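PDB 4Q31: cystathione gamma lyase CalE6 from Micromonospora echinospora, which belongs to the Cys/Met metabolism family of pyridoxal-phosphate-dependent enzymes and carries its cofactor bound to a lysine. Local coordinates for residues L153-V158 with A289-Q294. The protein carries 1 engineered substitution. Numbering follows the deposited sequence.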
loop_
_atom_site.group_PDB
_atom_site.type_symbol
_atom_site.label_atom_id
_atom_site.label_comp_id
_atom_site.label_asym_id
_atom_site.label_seq_id
_atom_site.Cartn_x
_atom_site.Cartn_y
_atom_site.Cartn_z
ATOM N N LEU C 153 11.547 34.751 -0.203
ATOM C CA LEU C 153 10.526 34.873 0.846
ATOM C C LEU C 153 9.873 36.262 0.899
ATOM O O LEU C 153 9.499 36.732 1.976
ATOM C CB LEU C 153 11.110 34.499 2.222
ATOM C CG LEU C 153 12.037 33.275 2.234
ATOM C CD1 LEU C 153 12.487 32.903 3.633
ATOM C CD2 LEU C 153 11.332 32.119 1.585
ATOM N N THR C 154 9.755 36.926 -0.253
ATOM C CA THR C 154 9.018 38.190 -0.309
ATOM C C THR C 154 7.526 37.873 -0.204
ATOM O O THR C 154 7.105 36.748 -0.478
ATOM C CB THR C 154 9.300 39.001 -1.594
ATOM O OG1 THR C 154 9.014 38.195 -2.738
ATOM C CG2 THR C 154 10.761 39.469 -1.646
ATOM N N VAL C 155 6.734 38.859 0.198
ATOM C CA VAL C 155 5.336 38.618 0.533
ATOM C C VAL C 155 4.398 39.595 -0.184
ATOM O O VAL C 155 4.681 40.783 -0.266
ATOM C CB VAL C 155 5.134 38.683 2.072
ATOM C CG1 VAL C 155 3.668 38.839 2.440
ATOM C CG2 VAL C 155 5.732 37.436 2.739
ATOM N N VAL C 156 3.289 39.077 -0.703
ATOM C CA VAL C 156 2.285 39.886 -1.390
ATOM C C VAL C 156 1.004 39.984 -0.549
ATOM O O VAL C 156 0.562 38.991 0.034
ATOM C CB VAL C 156 1.945 39.261 -2.763
ATOM C CG1 VAL C 156 0.793 40.015 -3.446
ATOM C CG2 VAL C 156 3.183 39.228 -3.644
ATOM N N ASP C 157 0.419 41.180 -0.480
ATOM C CA ASP C 157 -0.810 41.407 0.284
ATOM C C ASP C 157 -1.993 40.842 -0.494
ATOM O O ASP C 157 -2.456 41.450 -1.469
ATOM C CB ASP C 157 -1.004 42.906 0.557
ATOM C CG ASP C 157 -2.185 43.201 1.483
ATOM O OD1 ASP C 157 -3.174 42.429 1.508
ATOM O OD2 ASP C 157 -2.133 44.229 2.186
ATOM N N VAL C 158 -2.465 39.671 -0.068
ATOM C CA VAL C 158 -3.517 38.961 -0.783
ATOM C C VAL C 158 -4.820 39.755 -0.795
ATOM O O VAL C 158 -5.445 39.901 -1.842
ATOM C CB VAL C 158 -3.746 37.550 -0.192
ATOM C CG1 VAL C 158 -4.915 36.844 -0.888
ATOM C CG2 VAL C 158 -2.473 36.715 -0.318
ATOM N N ALA C 289 4.571 44.198 7.936
ATOM C CA ALA C 289 3.189 44.505 8.273
ATOM C C ALA C 289 2.211 43.575 7.553
ATOM O O ALA C 289 1.186 43.174 8.114
ATOM C CB ALA C 289 2.868 45.966 7.967
ATOM N N VAL C 290 2.521 43.229 6.308
ATOM C CA VAL C 290 1.651 42.330 5.560
ATOM C C VAL C 290 1.736 40.920 6.141
ATOM O O VAL C 290 0.715 40.262 6.346
ATOM C CB VAL C 290 1.981 42.310 4.055
ATOM C CG1 VAL C 290 1.083 41.304 3.335
ATOM C CG2 VAL C 290 1.812 43.697 3.455
ATOM N N VAL C 291 2.958 40.466 6.411
ATOM C CA VAL C 291 3.176 39.181 7.067
ATOM C C VAL C 291 2.350 39.079 8.344
ATOM O O VAL C 291 1.654 38.091 8.562
ATOM C CB VAL C 291 4.660 38.974 7.424
ATOM C CG1 VAL C 291 4.828 37.747 8.308
ATOM C CG2 VAL C 291 5.494 38.840 6.162
ATOM N N LYS C 292 2.411 40.114 9.176
ATOM C CA LYS C 292 1.679 40.105 10.435
ATOM C C LYS C 292 0.166 40.056 10.202
ATOM O O LYS C 292 -0.560 39.388 10.935
ATOM C CB LYS C 292 2.054 41.315 11.299
ATOM C CG LYS C 292 1.313 41.352 12.627
ATOM C CD LYS C 292 1.660 42.585 13.445
ATOM C CE LYS C 292 0.977 42.549 14.805
ATOM N NZ LYS C 292 1.296 43.754 15.622
ATOM N N ALA C 293 -0.306 40.744 9.167
ATOM C CA ALA C 293 -1.741 40.779 8.881
ATOM C C ALA C 293 -2.310 39.476 8.301
ATOM O O ALA C 293 -3.464 39.140 8.561
ATOM C CB ALA C 293 -2.070 41.945 7.979
ATOM N N GLN C 294 -1.524 38.727 7.531
ATOM C CA GLN C 294 -2.107 37.592 6.810
ATOM C C GLN C 294 -1.538 36.202 7.128
ATOM O O GLN C 294 -2.103 35.187 6.712
ATOM C CB GLN C 294 -2.101 37.858 5.296
ATOM C CG GLN C 294 -0.724 37.846 4.661
ATOM C CD GLN C 294 -0.766 38.121 3.162
ATOM O OE1 GLN C 294 -1.679 38.777 2.656
ATOM N NE2 GLN C 294 0.223 37.604 2.447
HETATM O O HOH W 1 -3.667 40.363 3.001
#
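The backbones come nearest where D157 faces V290, 5.9 Å between CA atoms, as the loop 153-158 passes beside helix 288-294 and runs into helix 158-167. Q294 carries the polar half of the contact. Its amide brackets D157, reaching the carbonyl before it and the N-H after it. NE2 donates to V156 O at 2.8 Å, tilted from that carbonyl plane. OE1 accepts V158 N at 3.0 Å, nearly straight, on a lone pair in the side chain's own carbonyl plane. Although CG sits between backbone N and carbonyl carbon (chi1 70°), the chain beyond is extended and carries the amide to the loop. A water donates to both Q294 OE1 and D157 OD1; OD1 also takes the N-H of E160, making D157 the N-cap of helix 158-167. The apolar half is valine on valine. V155 CG1 meets V290 CG1 at 3.7 Å and packs beside Q294 NE2, V155 CG2 touches V291 CG2, and V290 CG1 lies against D157 CA. The two hydrogen bonds of the amide, one given and one received, fix which way round it sits and satisfy two main-chain groups, tying the loop that leaves the seven-stranded sheet to the helix between strands 274-278 and 301-306 of the smaller sheet.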